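Cj0977 (Campylobacter jejuni, PDB 3BNV) is a sigma28-regulated, nonflagellar virulence protein with a hot-dog fold, whose biochemical activity the structure alone does not show. Local coordinates at the interface of chains A and B. Sequence-based numbering; all coordinates share one arbitrary frame. Chains: chain A/B, Cj0977.

Contact 1: the interface of chains A and B. Residues chain A 60, 62-64, 67, 99-101; chain B 87-88, 147-149.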
loop_
_atom_site.group_PDB
_atom_site.type_symbol
_atom_site.label_atom_id
_atom_site.label_comp_id
_atom_site.label_asym_id
_atom_site.label_seq_id
_atom_site.Cartn_x
_atom_site.Cartn_y
_atom_site.Cartn_z
ATOM N N ASP A 60 -6.169 1.543 14.465
ATOM C CA ASP A 60 -6.460 1.625 15.880
ATOM C C ASP A 60 -7.964 1.606 16.183
ATOM O O ASP A 60 -8.792 1.445 15.282
ATOM C CB ASP A 60 -5.755 2.826 16.506
ATOM C CG ASP A 60 -6.265 4.172 15.985
ATOM O OD1 ASP A 60 -7.405 4.260 15.464
ATOM O OD2 ASP A 60 -5.517 5.165 16.121
ATOM N N GLN A 62 -9.657 4.063 17.130
ATOM C CA GLN A 62 -10.147 5.434 16.989
ATOM C C GLN A 62 -10.630 5.748 15.579
ATOM O O GLN A 62 -11.010 6.874 15.288
ATOM C CB GLN A 62 -9.027 6.410 17.329
ATOM C CG GLN A 62 -8.350 6.121 18.669
ATOM C CD GLN A 62 -9.302 6.267 19.830
ATOM O OE1 GLN A 62 -9.759 7.371 20.114
ATOM N NE2 GLN A 62 -9.613 5.159 20.509
ATOM N N GLY A 63 -10.585 4.759 14.695
ATOM C CA GLY A 63 -11.043 4.943 13.319
ATOM C C GLY A 63 -9.973 5.424 12.362
ATOM O O GLY A 63 -10.269 5.799 11.240
ATOM N N LEU A 64 -8.722 5.406 12.790
ATOM C CA LEU A 64 -7.646 5.866 11.948
ATOM C C LEU A 64 -7.332 4.762 10.937
ATOM O O LEU A 64 -7.202 3.596 11.291
ATOM C CB LEU A 64 -6.426 6.217 12.794
ATOM C CG LEU A 64 -5.128 6.579 12.067
ATOM C CD1 LEU A 64 -5.253 7.953 11.524
ATOM C CD2 LEU A 64 -3.953 6.470 13.048
ATOM N N ASP A 67 -2.305 4.006 6.500
ATOM C CA ASP A 67 -1.999 4.752 5.288
ATOM C C ASP A 67 -1.798 3.866 4.052
ATOM O O ASP A 67 -2.125 4.269 2.927
ATOM C CB ASP A 67 -0.787 5.639 5.523
ATOM C CG ASP A 67 -1.053 6.759 6.548
ATOM O OD1 ASP A 67 -0.404 6.798 7.632
ATOM O OD2 ASP A 67 -1.902 7.633 6.260
ATOM N N PRO A 99 -4.363 11.834 7.303
ATOM C CA PRO A 99 -4.831 10.447 7.297
ATOM C C PRO A 99 -6.321 10.388 7.132
ATOM O O PRO A 99 -7.017 11.317 7.494
ATOM C CB PRO A 99 -4.461 9.968 8.688
ATOM C CG PRO A 99 -4.598 11.206 9.522
ATOM C CD PRO A 99 -4.128 12.342 8.668
ATOM N N LEU A 100 -6.810 9.290 6.575
ATOM C CA LEU A 100 -8.248 9.054 6.468
ATOM C C LEU A 100 -8.857 8.608 7.793
ATOM O O LEU A 100 -8.159 8.096 8.671
ATOM C CB LEU A 100 -8.546 8.018 5.396
ATOM C CG LEU A 100 -8.727 8.691 4.036
ATOM C CD1 LEU A 100 -7.433 9.306 3.565
ATOM C CD2 LEU A 100 -9.227 7.710 3.007
ATOM N N LYS A 101 -10.163 8.815 7.909
ATOM C CA LYS A 101 -10.926 8.457 9.065
ATOM C C LYS A 101 -11.964 7.428 8.613
ATOM O O LYS A 101 -12.532 7.564 7.527
ATOM C CB LYS A 101 -11.600 9.728 9.606
ATOM C CG LYS A 101 -12.497 9.508 10.796
ATOM C CD LYS A 101 -12.183 10.466 11.934
ATOM C CE LYS A 101 -13.000 11.741 11.884
ATOM N NZ LYS A 101 -12.551 12.679 12.951
ATOM N N SER B 87 1.149 7.955 15.828
ATOM C CA SER B 87 1.978 8.312 14.685
ATOM C C SER B 87 1.279 8.022 13.378
ATOM O O SER B 87 0.294 7.308 13.319
ATOM C CB SER B 87 3.327 7.575 14.724
ATOM O OG SER B 87 3.126 6.177 14.587
ATOM N N VAL B 88 1.825 8.565 12.315
ATOM C CA VAL B 88 1.238 8.428 11.016
ATOM C C VAL B 88 2.378 8.589 10.048
ATOM O O VAL B 88 3.413 9.140 10.413
ATOM C CB VAL B 88 0.190 9.520 10.868
ATOM C CG1 VAL B 88 0.489 10.479 9.734
ATOM C CG2 VAL B 88 -1.177 8.906 10.827
ATOM N N HIS B 147 -3.566 11.971 19.634
ATOM C CA HIS B 147 -4.007 11.387 18.357
ATOM C C HIS B 147 -4.137 12.459 17.259
ATOM O O HIS B 147 -4.646 13.555 17.536
ATOM C CB HIS B 147 -5.347 10.672 18.559
ATOM C CG HIS B 147 -5.701 9.733 17.449
ATOM N ND1 HIS B 147 -6.399 10.132 16.328
ATOM C CD2 HIS B 147 -5.419 8.422 17.267
ATOM C CE1 HIS B 147 -6.552 9.103 15.515
ATOM N NE2 HIS B 147 -5.970 8.051 16.064
ATOM N N ILE B 148 -3.718 12.178 16.016
ATOM C CA ILE B 148 -3.856 13.224 14.976
ATOM C C ILE B 148 -5.272 13.795 14.945
ATOM O O ILE B 148 -5.451 14.977 14.693
ATOM C CB ILE B 148 -3.553 12.800 13.501
ATOM C CG1 ILE B 148 -3.198 11.344 13.384
ATOM C CG2 ILE B 148 -2.563 13.756 12.783
ATOM C CD1 ILE B 148 -4.381 10.565 12.913
ATOM N N PHE B 149 -6.279 12.964 15.177
ATOM C CA PHE B 149 -7.648 13.390 14.907
ATOM C C PHE B 149 -8.109 14.513 15.804
ATOM O O PHE B 149 -9.155 15.109 15.578
ATOM C CB PHE B 149 -8.605 12.215 14.990
ATOM C CG PHE B 149 -8.576 11.345 13.775
ATOM C CD1 PHE B 149 -8.982 10.026 13.836
ATOM C CD2 PHE B 149 -8.122 11.858 12.568
ATOM C CE1 PHE B 149 -8.957 9.239 12.723
ATOM C CE2 PHE B 149 -8.093 11.080 11.461
ATOM C CZ PHE B 149 -8.509 9.766 11.531
HETATM O O HOH W 1 -10.638 15.004 13.227
#

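Contact 2: the interface of chains A and B. Residues chain A 89-92; chain B 94-96.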
loop_
_atom_site.group_PDB
_atom_site.type_symbol
_atom_site.label_atom_id
_atom_site.label_comp_id
_atom_site.label_asym_id
_atom_site.label_seq_id
_atom_site.Cartn_x
_atom_site.Cartn_y
_atom_site.Cartn_z
ATOM N N ILE A 89 4.130 -2.350 -10.665
ATOM C CA ILE A 89 4.747 -1.062 -10.340
ATOM C C ILE A 89 6.143 -1.249 -9.799
ATOM O O ILE A 89 6.403 -2.237 -9.126
ATOM C CB ILE A 89 3.880 -0.191 -9.446
ATOM C CG1 ILE A 89 3.919 -0.648 -7.996
ATOM C CG2 ILE A 89 2.468 -0.148 -9.995
ATOM C CD1 ILE A 89 3.091 0.233 -7.058
ATOM N N ILE A 90 7.060 -0.337 -10.135
ATOM C CA ILE A 90 8.466 -0.554 -9.809
ATOM C C ILE A 90 9.025 0.502 -8.922
ATOM O O ILE A 90 10.144 0.378 -8.431
ATOM C CB ILE A 90 9.321 -0.590 -11.034
ATOM C CG1 ILE A 90 9.097 0.669 -11.859
ATOM C CG2 ILE A 90 9.053 -1.847 -11.800
ATOM C CD1 ILE A 90 10.198 0.937 -12.806
ATOM N N GLY A 91 8.256 1.561 -8.725
ATOM C CA GLY A 91 8.704 2.668 -7.888
ATOM C C GLY A 91 7.572 3.613 -7.573
ATOM O O GLY A 91 6.615 3.712 -8.350
ATOM N N SER A 92 7.665 4.315 -6.439
ATOM C CA SER A 92 6.683 5.366 -6.121
ATOM C C SER A 92 7.239 6.472 -5.241
ATOM O O SER A 92 8.209 6.278 -4.488
ATOM C CB SER A 92 5.408 4.781 -5.492
ATOM O OG SER A 92 5.751 3.863 -4.479
ATOM N N CYS B 94 9.650 4.710 -2.577
ATOM C CA CYS B 94 9.880 3.269 -2.638
ATOM C C CYS B 94 10.422 2.789 -3.972
ATOM O O CYS B 94 10.102 3.357 -5.021
ATOM C CB CYS B 94 8.560 2.550 -2.443
ATOM S SG CYS B 94 7.843 2.915 -0.860
ATOM N N PHE B 95 11.206 1.719 -3.926
ATOM C CA PHE B 95 11.541 0.998 -5.134
ATOM C C PHE B 95 11.091 -0.452 -4.954
ATOM O O PHE B 95 11.336 -1.065 -3.914
ATOM C CB PHE B 95 13.044 1.070 -5.445
ATOM C CG PHE B 95 13.581 2.459 -5.552
ATOM C CD1 PHE B 95 13.338 3.225 -6.680
ATOM C CD2 PHE B 95 14.348 3.002 -4.527
ATOM C CE1 PHE B 95 13.850 4.521 -6.788
ATOM C CE2 PHE B 95 14.862 4.306 -4.622
ATOM C CZ PHE B 95 14.620 5.063 -5.759
ATOM N N PHE B 96 10.421 -0.994 -5.957
ATOM C CA PHE B 96 10.017 -2.399 -5.939
ATOM C C PHE B 96 10.828 -3.115 -7.013
ATOM O O PHE B 96 10.508 -3.018 -8.205
ATOM C CB PHE B 96 8.515 -2.578 -6.259
ATOM C CG PHE B 96 7.598 -1.746 -5.416
ATOM C CD1 PHE B 96 7.395 -0.401 -5.706
ATOM C CD2 PHE B 96 6.928 -2.310 -4.322
ATOM C CE1 PHE B 96 6.550 0.362 -4.936
ATOM C CE2 PHE B 96 6.079 -1.545 -3.528
ATOM C CZ PHE B 96 5.889 -0.201 -3.847
#

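Contact 3: the interface of chains A and B. Residues chain A 28-31; chain B 58-61.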
loop_
_atom_site.group_PDB
_atom_site.type_symbol
_atom_site.label_atom_id
_atom_site.label_comp_id
_atom_site.label_asym_id
_atom_site.label_seq_id
_atom_site.Cartn_x
_atom_site.Cartn_y
_atom_site.Cartn_z
ATOM N N CYS A 28 -4.838 -6.350 -12.928
ATOM C CA CYS A 28 -5.263 -6.792 -11.593
ATOM C C CYS A 28 -6.660 -7.418 -11.562
ATOM O O CYS A 28 -7.495 -7.054 -10.734
ATOM C CB CYS A 28 -5.168 -5.625 -10.601
ATOM S SG CYS A 28 -3.518 -4.834 -10.586
ATOM N N PRO A 29 -6.906 -8.396 -12.440
ATOM C CA PRO A 29 -8.264 -8.918 -12.568
ATOM C C PRO A 29 -8.766 -9.529 -11.271
ATOM O O PRO A 29 -9.985 -9.668 -11.072
ATOM C CB PRO A 29 -8.120 -10.017 -13.629
ATOM C CG PRO A 29 -6.649 -10.332 -13.667
ATOM C CD PRO A 29 -5.938 -9.086 -13.309
ATOM N N GLU A 30 -7.838 -9.895 -10.393
ATOM C CA GLU A 30 -8.191 -10.741 -9.265
ATOM C C GLU A 30 -8.104 -9.987 -7.959
ATOM O O GLU A 30 -8.302 -10.554 -6.897
ATOM C CB GLU A 30 -7.249 -11.938 -9.253
ATOM C CG GLU A 30 -7.781 -13.097 -8.503
ATOM C CD GLU A 30 -8.802 -13.875 -9.300
ATOM O OE1 GLU A 30 -9.411 -13.298 -10.230
ATOM O OE2 GLU A 30 -8.987 -15.069 -8.993
ATOM N N LEU A 31 -7.804 -8.702 -8.052
ATOM C CA LEU A 31 -7.549 -7.889 -6.870
ATOM C C LEU A 31 -8.790 -7.773 -6.001
ATOM O O LEU A 31 -9.897 -7.632 -6.502
ATOM C CB LEU A 31 -7.120 -6.492 -7.296
ATOM C CG LEU A 31 -6.036 -5.766 -6.502
ATOM C CD1 LEU A 31 -6.204 -4.259 -6.720
ATOM C CD2 LEU A 31 -6.039 -6.112 -5.030
ATOM N N VAL B 58 -3.344 -11.471 -3.863
ATOM C CA VAL B 58 -3.015 -11.650 -5.260
ATOM C C VAL B 58 -3.700 -10.619 -6.163
ATOM O O VAL B 58 -4.803 -10.155 -5.897
ATOM C CB VAL B 58 -3.227 -13.121 -5.782
ATOM C CG1 VAL B 58 -2.653 -14.126 -4.811
ATOM C CG2 VAL B 58 -4.685 -13.424 -6.050
ATOM N N ALA B 59 -2.997 -10.263 -7.231
ATOM C CA ALA B 59 -3.506 -9.375 -8.252
ATOM C C ALA B 59 -4.119 -10.178 -9.386
ATOM O O ALA B 59 -4.973 -9.670 -10.107
ATOM C CB ALA B 59 -2.382 -8.498 -8.784
ATOM N N ASP B 60 -3.675 -11.423 -9.544
ATOM C CA ASP B 60 -4.147 -12.261 -10.643
ATOM C C ASP B 60 -4.219 -13.724 -10.270
ATOM O O ASP B 60 -3.933 -14.084 -9.136
ATOM C CB ASP B 60 -3.316 -12.072 -11.927
ATOM C CG ASP B 60 -1.834 -12.412 -11.747
ATOM O OD1 ASP B 60 -1.014 -11.808 -12.478
ATOM O OD2 ASP B 60 -1.494 -13.271 -10.895
ATOM N N ASP B 61 -4.601 -14.573 -11.218
ATOM C CA ASP B 61 -4.707 -15.997 -10.930
ATOM C C ASP B 61 -3.392 -16.732 -11.183
ATOM O O ASP B 61 -3.371 -17.951 -11.210
ATOM C CB ASP B 61 -5.852 -16.643 -11.718
ATOM C CG ASP B 61 -5.438 -17.065 -13.122
ATOM O OD1 ASP B 61 -4.740 -16.274 -13.808
ATOM O OD2 ASP B 61 -5.810 -18.190 -13.538
#

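Contact 1: the interface of chains A and B
B:Phe149 buries more surface than any other residue of this patch, 96 Å². Its CG lies anti to the carbonyl carbon (chi1 -78°). CD of A:Lys101 sits over one ring face, 3.7 Å from the centroid, a CH-pi contact. The opposite face carries CD1 of its own neighbour B:Ile148, toward the rim. The edge meets backbone of A:Gly63 and A:Leu100, with CZ of B:Phe149 3.3 Å from O of A:Leu100. NZ of A:Lys101 shares a water with the backbone O of B:Phe149.

B:His147 meets A:Asp60 tip to tip. NE2 of the imidazole donates to OD2 of the carboxylate at 2.9 Å, nearly in the ring plane and on the syn lone pair. OD1 takes the backbone N-H groups of A:Gln62 and A:Leu64, both from above the carboxylate plane, which helps hold the group in place. ND1 of B:His147 accepts N of B:Phe149 at 3.1 Å. This pattern fits a neutral imidazole, though protonation is not seen; the carboxylate would probably polarise the NE2 N-H.

CB of A:Leu64 lies at the B:His147 ring edge, and its CD1 is 3.7 Å from CZ of B:Phe149.

The site joins B:His147, 3-10 turn 148-150 and the start of strand 87-96 to chain A loops, one just before helix 67-82.

Contact 2: the interface of chains A and B
Two copies of strand 87-96 of the hot-dog fold pair antiparallel here, carrying the sheet from one chain into the other. Backbone hydrogen bonds zip the strands together. N of B:Cys94 donates to O of A:Ser92 at 2.9 Å, in the carbonyl plane. The return bond runs from N of A:Ser92 to O of B:Cys94 at 3.0 Å, with the donor somewhat above that plane. Further along, N of B:Phe96 reaches O of A:Ile90 at 2.8 Å. This last donor stands well above the carbonyl plane, 61° out of it, although the bond is fairly straight at the hydrogen.

The better packed part surrounds B:Phe96, which buries 67 Å². Its CG is anti to the carbonyl carbon (chi1 -52°), and the ring runs alongside the A:Ile89 side chain, both pointing the same way. CG1 of A:Ile89 covers one face near the rim. The ring edge is turned to the backbone of A:Ile90 and A:Gly91, with CD1 of B:Phe96 3.7 Å from N of A:Gly91. OG of A:Ser92 also lies at this edge, 3.6 Å from CE1 of B:Phe96.

Contact is looser beyond the ring. B:Phe95 hides only 10 Å² and adds chiefly backbone. CB and CG2 of A:Ile90 lie loosely near the carbonyl oxygen of B:Phe96, with CB of A:Ile90 3.9 Å from O of B:Phe96.

Contact 3: the interface of chains A and B
A:Glu30 lies across the loop 58-61 of chain B and hides 60 Å² of its surface there. Its backbone N donates to the carbonyl O of B:Ala59 at 2.9 Å, from above the carbonyl plane. This is a loop-to-loop contact between the two chains of the deposited assembly, probably a dimer as in other hot-dog proteins. Main chain and aliphatic packing hold it.

Out from the backbone, CB of A:Glu30 comes first. It lies 3.3 Å from O of B:Ala59 and 3.4 Å from CA of B:Asp60. CG is anti to the backbone N (chi1 -159°), which carries the chain alongside B:Val58, both side chains pointing the same way. There CG of A:Glu30 is 4.0 Å from CG2 of B:Val58, and equally near O of B:Asp60. The chain then bends at chi2 (79°). At the tip, OE2 of the carboxylate stays 6.4 Å from OD2 of B:Asp61, where like charges would probably repel weakly.

A:Pro29 covers the other flank. Its ring lies beside the B:Asp60 side chain and points the same way, with CG near CB of the aspartate. The ring also reaches the carbonyl that A:Glu30 binds: CD of A:Pro29 is 3.4 Å from O of B:Ala59.

All three contacts belong to one two-fold symmetric interface, so each occurs twice with the chains exchanged. The centres of their C-alpha atoms are about 25 Å apart for contacts 1 and 2, 29 Å for contacts 1 and 3, and 19 Å for contacts 2 and 3. Strand 87-96 links contacts 1 and 2, since its first residues take part in contact 1. Asp60 serves contact 1 from chain A and contact 3 from chain B, in different roles. Paired strands, with loop contacts some distance off, are consistent with a dimer, as is common for hot-dog proteins, though the structure alone does not prove it.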